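Local coordinates for uridylate kinase (Bacillus anthracis, PDB 2JJX), which catalyses the ATP-dependent phosphorylation of UMP to UDP in pyrimidine biosynthesis and carries an allosteric nucleotide-binding site, at residues Phe146-Ile158 against Met205-Leu218. Residues are numbered along the deposited sequence; the frame is centred on the assembly and turned at random.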
loop_
_atom_site.group_PDB
_atom_site.type_symbol
_atom_site.label_atom_id
_atom_site.label_comp_id
_atom_site.label_asym_id
_atom_site.label_seq_id
_atom_site.Cartn_x
_atom_site.Cartn_y
_atom_site.Cartn_z
ATOM N N PHE A 146 -23.456 -0.267 -4.968
ATOM C CA PHE A 146 -24.867 -0.478 -4.657
ATOM C C PHE A 146 -25.383 0.544 -3.678
ATOM O O PHE A 146 -26.519 0.445 -3.249
ATOM C CB PHE A 146 -25.084 -1.864 -4.049
ATOM C CG PHE A 146 -24.358 -2.957 -4.772
ATOM C CD1 PHE A 146 -23.674 -3.911 -4.061
ATOM C CD2 PHE A 146 -24.330 -3.008 -6.158
ATOM C CE1 PHE A 146 -23.004 -4.913 -4.698
ATOM C CE2 PHE A 146 -23.616 -3.975 -6.782
ATOM C CZ PHE A 146 -22.997 -4.966 -6.051
ATOM N N VAL A 147 -24.558 1.505 -3.287
ATOM C CA VAL A 147 -24.991 2.477 -2.297
ATOM C C VAL A 147 -24.876 3.906 -2.801
ATOM O O VAL A 147 -24.086 4.223 -3.678
ATOM C CB VAL A 147 -24.195 2.303 -1.026
ATOM C CG1 VAL A 147 -23.168 3.378 -0.919
ATOM C CG2 VAL A 147 -25.106 2.306 0.144
ATOM N N THR A 148 -25.727 4.760 -2.261
ATOM C CA THR A 148 -25.808 6.170 -2.616
ATOM C C THR A 148 -24.982 6.973 -1.615
ATOM O O THR A 148 -24.558 6.472 -0.580
ATOM C CB THR A 148 -27.281 6.630 -2.543
ATOM O OG1 THR A 148 -28.084 5.844 -3.427
ATOM C CG2 THR A 148 -27.422 8.090 -2.901
ATOM N N THR A 149 -24.896 8.268 -1.859
ATOM C CA THR A 149 -24.244 9.197 -0.948
ATOM C C THR A 149 -24.883 9.178 0.448
ATOM O O THR A 149 -24.221 9.459 1.438
ATOM C CB THR A 149 -24.350 10.624 -1.533
ATOM O OG1 THR A 149 -23.935 10.624 -2.905
ATOM C CG2 THR A 149 -23.516 11.612 -0.755
ATOM N N ASP A 150 -26.195 8.962 0.516
ATOM C CA ASP A 150 -26.942 9.024 1.772
ATOM C C ASP A 150 -26.335 8.131 2.824
ATOM O O ASP A 150 -26.064 8.581 3.928
ATOM C CB ASP A 150 -28.399 8.590 1.581
ATOM C CG ASP A 150 -29.104 9.348 0.463
ATOM O OD1 ASP A 150 -28.524 10.290 -0.119
ATOM O OD2 ASP A 150 -30.263 8.997 0.159
ATOM N N TYR A 151 -26.207 6.849 2.494
ATOM C CA TYR A 151 -25.762 5.820 3.430
ATOM C C TYR A 151 -24.407 6.056 4.066
ATOM O O TYR A 151 -24.281 5.978 5.291
ATOM C CB TYR A 151 -25.814 4.426 2.789
ATOM C CG TYR A 151 -25.436 3.325 3.754
ATOM C CD1 TYR A 151 -26.359 2.843 4.682
ATOM C CD2 TYR A 151 -24.121 2.912 3.872
ATOM C CE1 TYR A 151 -25.991 1.948 5.673
ATOM C CE2 TYR A 151 -23.737 2.009 4.851
ATOM C CZ TYR A 151 -24.681 1.509 5.737
ATOM O OH TYR A 151 -24.318 0.567 6.684
ATOM N N PRO A 152 -23.354 6.214 3.239
ATOM C CA PRO A 152 -22.019 6.459 3.784
ATOM C C PRO A 152 -21.934 7.696 4.645
ATOM O O PRO A 152 -20.968 7.895 5.384
ATOM C CB PRO A 152 -21.193 6.729 2.521
ATOM C CG PRO A 152 -21.962 6.133 1.386
ATOM C CD PRO A 152 -23.240 5.552 1.928
ATOM N N SER A 153 -22.799 8.645 4.334
ATOM C CA SER A 153 -22.737 9.925 4.996
ATOM C C SER A 153 -23.319 9.739 6.377
ATOM O O SER A 153 -22.785 10.274 7.339
ATOM C CB SER A 153 -23.443 11.012 4.179
ATOM O OG SER A 153 -24.841 10.834 4.278
ATOM N N VAL A 154 -24.324 8.879 6.516
ATOM C CA VAL A 154 -24.834 8.618 7.859
ATOM C C VAL A 154 -23.874 7.741 8.635
ATOM O O VAL A 154 -23.682 7.899 9.854
ATOM C CB VAL A 154 -26.299 8.179 7.967
ATOM C CG1 VAL A 154 -26.971 8.035 6.625
ATOM C CG2 VAL A 154 -26.418 6.934 8.780
ATOM N N GLN A 155 -23.207 6.858 7.903
ATOM C CA GLN A 155 -22.265 5.943 8.530
ATOM C C GLN A 155 -21.111 6.739 9.102
ATOM O O GLN A 155 -20.856 6.659 10.293
ATOM C CB GLN A 155 -21.801 4.881 7.549
ATOM C CG GLN A 155 -20.376 4.502 7.727
ATOM C CD GLN A 155 -19.980 3.402 6.773
ATOM O OE1 GLN A 155 -20.833 2.754 6.172
ATOM N NE2 GLN A 155 -18.682 3.183 6.630
ATOM N N ARG A 156 -20.524 7.630 8.302
ATOM C CA ARG A 156 -19.490 8.566 8.773
ATOM C C ARG A 156 -19.978 9.501 9.901
ATOM O O ARG A 156 -19.204 9.846 10.804
ATOM C CB ARG A 156 -18.934 9.395 7.614
ATOM C CG ARG A 156 -18.352 8.599 6.479
ATOM C CD ARG A 156 -16.831 8.408 6.649
ATOM N NE ARG A 156 -16.463 6.991 6.575
ATOM C CZ ARG A 156 -15.651 6.477 5.660
ATOM N NH1 ARG A 156 -15.063 7.278 4.771
ATOM N NH2 ARG A 156 -15.387 5.172 5.665
ATOM N N ALA A 157 -21.244 9.914 9.858
ATOM C CA ALA A 157 -21.787 10.754 10.937
ATOM C C ALA A 157 -21.674 9.987 12.259
ATOM O O ALA A 157 -21.052 10.461 13.203
ATOM C CB ALA A 157 -23.279 11.165 10.655
ATOM N N ILE A 158 -22.230 8.778 12.300
ATOM C CA ILE A 158 -22.188 7.937 13.499
ATOM C C ILE A 158 -20.740 7.687 13.933
ATOM O O ILE A 158 -20.365 7.917 15.079
ATOM C CB ILE A 158 -23.003 6.638 13.358
ATOM C CG1 ILE A 158 -24.475 6.904 13.031
ATOM C CG2 ILE A 158 -22.875 5.756 14.582
ATOM C CD1 ILE A 158 -25.150 5.717 12.396
ATOM N N MET A 205 -34.705 9.663 1.480
ATOM C CA MET A 205 -33.326 9.229 1.612
ATOM C C MET A 205 -33.332 7.697 1.658
ATOM O O MET A 205 -34.336 7.103 2.003
ATOM C CB MET A 205 -32.692 9.828 2.881
ATOM C CG MET A 205 -32.244 8.818 3.936
ATOM S SD MET A 205 -31.436 9.644 5.346
ATOM C CE MET A 205 -29.977 10.292 4.566
ATOM N N ASP A 206 -32.246 7.063 1.232
ATOM C CA ASP A 206 -32.113 5.608 1.252
ATOM C C ASP A 206 -32.798 4.993 2.464
ATOM O O ASP A 206 -32.640 5.477 3.578
ATOM C CB ASP A 206 -30.632 5.257 1.363
ATOM C CG ASP A 206 -30.113 4.549 0.152
ATOM O OD1 ASP A 206 -30.942 4.053 -0.631
ATOM O OD2 ASP A 206 -28.876 4.466 -0.007
ATOM N N GLN A 207 -33.489 3.878 2.263
ATOM C CA GLN A 207 -34.006 3.125 3.384
ATOM C C GLN A 207 -32.811 2.723 4.259
ATOM O O GLN A 207 -32.815 2.922 5.479
ATOM C CB GLN A 207 -34.769 1.886 2.888
ATOM C CG GLN A 207 -36.104 2.239 2.235
ATOM C CD GLN A 207 -36.979 1.038 1.864
ATOM O OE1 GLN A 207 -37.107 0.067 2.624
ATOM N NE2 GLN A 207 -37.709 1.180 0.762
ATOM N N ALA A 208 -31.775 2.172 3.625
ATOM C CA ALA A 208 -30.607 1.687 4.369
ATOM C C ALA A 208 -29.971 2.772 5.239
ATOM O O ALA A 208 -29.492 2.502 6.347
ATOM C CB ALA A 208 -29.580 1.084 3.449
ATOM N N ALA A 209 -29.978 4.002 4.734
ATOM C CA ALA A 209 -29.369 5.106 5.453
ATOM C C ALA A 209 -30.266 5.510 6.620
ATOM O O ALA A 209 -29.811 5.749 7.727
ATOM C CB ALA A 209 -29.122 6.261 4.519
ATOM N N LEU A 210 -31.562 5.443 6.363
ATOM C CA LEU A 210 -32.632 5.733 7.304
ATOM C C LEU A 210 -32.613 4.766 8.481
ATOM O O LEU A 210 -32.793 5.156 9.628
ATOM C CB LEU A 210 -33.939 5.493 6.558
ATOM C CG LEU A 210 -35.116 6.368 6.926
ATOM C CD1 LEU A 210 -36.046 5.533 7.819
ATOM C CD2 LEU A 210 -34.518 7.581 7.647
ATOM N N LEU A 211 -32.497 3.481 8.165
ATOM C CA LEU A 211 -32.507 2.421 9.161
ATOM C C LEU A 211 -31.310 2.573 10.081
ATOM O O LEU A 211 -31.427 2.402 11.284
ATOM C CB LEU A 211 -32.424 1.064 8.453
ATOM C CG LEU A 211 -33.724 0.286 8.162
ATOM C CD1 LEU A 211 -34.954 1.173 7.891
ATOM C CD2 LEU A 211 -33.519 -0.745 7.058
ATOM N N LEU A 212 -30.158 2.874 9.497
ATOM C CA LEU A 212 -28.906 3.017 10.220
ATOM C C LEU A 212 -29.048 4.127 11.235
ATOM O O LEU A 212 -28.742 3.965 12.419
ATOM C CB LEU A 212 -27.808 3.424 9.240
ATOM C CG LEU A 212 -26.445 2.802 9.521
ATOM C CD1 LEU A 212 -25.363 3.760 9.093
ATOM C CD2 LEU A 212 -26.332 2.422 10.994
ATOM N N ALA A 213 -29.413 5.290 10.717
ATOM C CA ALA A 213 -29.617 6.461 11.532
ATOM C C ALA A 213 -30.638 6.153 12.624
ATOM O O ALA A 213 -30.479 6.573 13.761
ATOM C CB ALA A 213 -30.110 7.591 10.634
ATOM N N ARG A 214 -31.665 5.375 12.289
ATOM C CA ARG A 214 -32.708 5.032 13.257
ATOM C C ARG A 214 -32.164 4.089 14.329
ATOM O O ARG A 214 -32.429 4.257 15.514
ATOM C CB ARG A 214 -33.918 4.407 12.554
ATOM C CG ARG A 214 -34.955 3.743 13.454
ATOM C CD ARG A 214 -34.754 2.230 13.492
ATOM N NE ARG A 214 -35.762 1.489 12.735
ATOM C CZ ARG A 214 -35.489 0.385 12.045
ATOM N NH1 ARG A 214 -34.243 -0.067 11.973
ATOM N NH2 ARG A 214 -36.456 -0.274 11.425
ATOM N N ASP A 215 -31.310 3.162 13.921
ATOM C CA ASP A 215 -30.688 2.229 14.852
ATOM C C ASP A 215 -29.726 2.893 15.831
ATOM O O ASP A 215 -29.603 2.452 16.975
ATOM C CB ASP A 215 -30.020 1.065 14.104
ATOM C CG ASP A 215 -31.037 0.126 13.483
ATOM O OD1 ASP A 215 -32.251 0.411 13.533
ATOM O OD2 ASP A 215 -30.634 -0.915 12.944
ATOM N N TYR A 216 -29.009 3.914 15.366
ATOM C CA TYR A 216 -28.023 4.588 16.206
ATOM C C TYR A 216 -28.534 5.906 16.748
ATOM O O TYR A 216 -27.801 6.655 17.374
ATOM C CB TYR A 216 -26.729 4.811 15.438
ATOM C CG TYR A 216 -25.911 3.559 15.357
ATOM C CD1 TYR A 216 -24.911 3.315 16.284
ATOM C CD2 TYR A 216 -26.254 2.544 14.469
ATOM C CE1 TYR A 216 -24.251 2.115 16.304
ATOM C CE2 TYR A 216 -25.594 1.332 14.499
ATOM C CZ TYR A 216 -24.618 1.125 15.431
ATOM O OH TYR A 216 -23.918 -0.053 15.408
ATOM N N ASN A 217 -29.788 6.218 16.458
ATOM C CA ASN A 217 -30.382 7.455 16.934
ATOM C C ASN A 217 -29.941 8.781 16.303
ATOM O O ASN A 217 -30.256 9.847 16.830
ATOM C CB ASN A 217 -30.315 7.526 18.452
ATOM C CG ASN A 217 -31.655 7.317 19.082
ATOM O OD1 ASN A 217 -32.565 8.122 18.884
ATOM N ND2 ASN A 217 -31.827 6.178 19.754
ATOM N N LEU A 218 -29.216 8.729 15.188
ATOM C CA LEU A 218 -28.806 9.957 14.513
ATOM C C LEU A 218 -30.032 10.717 14.040
ATOM O O LEU A 218 -30.910 10.193 13.366
ATOM C CB LEU A 218 -27.913 9.668 13.297
ATOM C CG LEU A 218 -26.778 10.624 12.875
ATOM C CD1 LEU A 218 -26.848 11.005 11.415
ATOM C CD2 LEU A 218 -26.571 11.834 13.749
#
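The Tyr151 ring turns an edge to helix 207-216, where the Ala208-Ala209 peptide lies near the ring plane and CD1 comes 3.6 Å from Ala208 O. Leu212 CD1 approaches the same ring obliquely, the two side chains crossing at about a right angle. CG of Tyr151 is anti to the backbone N (chi1 -177°), which carries the ring out beside the helix with its CD1/CE1 edge at the Ala208 carbonyl. At the other end Ile158 crosses Tyr216 almost perpendicularly: its CD1 rests 3.5 Å from Tyr216 CB, while its CG2 reaches the ring obliquely at CD1. Leu212 O lies at the edge of that ring, in its plane, and the ring also meets Phe146 of the second subunit.

Between the aromatic residues, Leu212 is a knob in a hole formed by Tyr151, Val154, Gln155 and Ile158. Val154 meets it with CG2 against Leu212 CD1, and at the C-terminal end of the contact Leu218 CD1 packs on Ala157 CB at 3.7 Å. Segments 150-158 and 207-216 run nearly parallel (16°) with axes 8.2 Å apart, consistent with the small Ala208 and Ala209 side chains against Tyr151.

Both helices pack side by side on one face of the central sheet of the amino acid kinase fold, with Ser153 and Leu218 touching strand 164-169. The chemistry is that of an apolar seam pinned at one end by a carboxylate: Asp206 N donates to the anti lone pair of Asp150 OD2 (3.0 Å, 168°), fixing that oxygen at the start of helix 207-216, while OD1 forms a long, weak ion pair with Lys18 on strand 14-19.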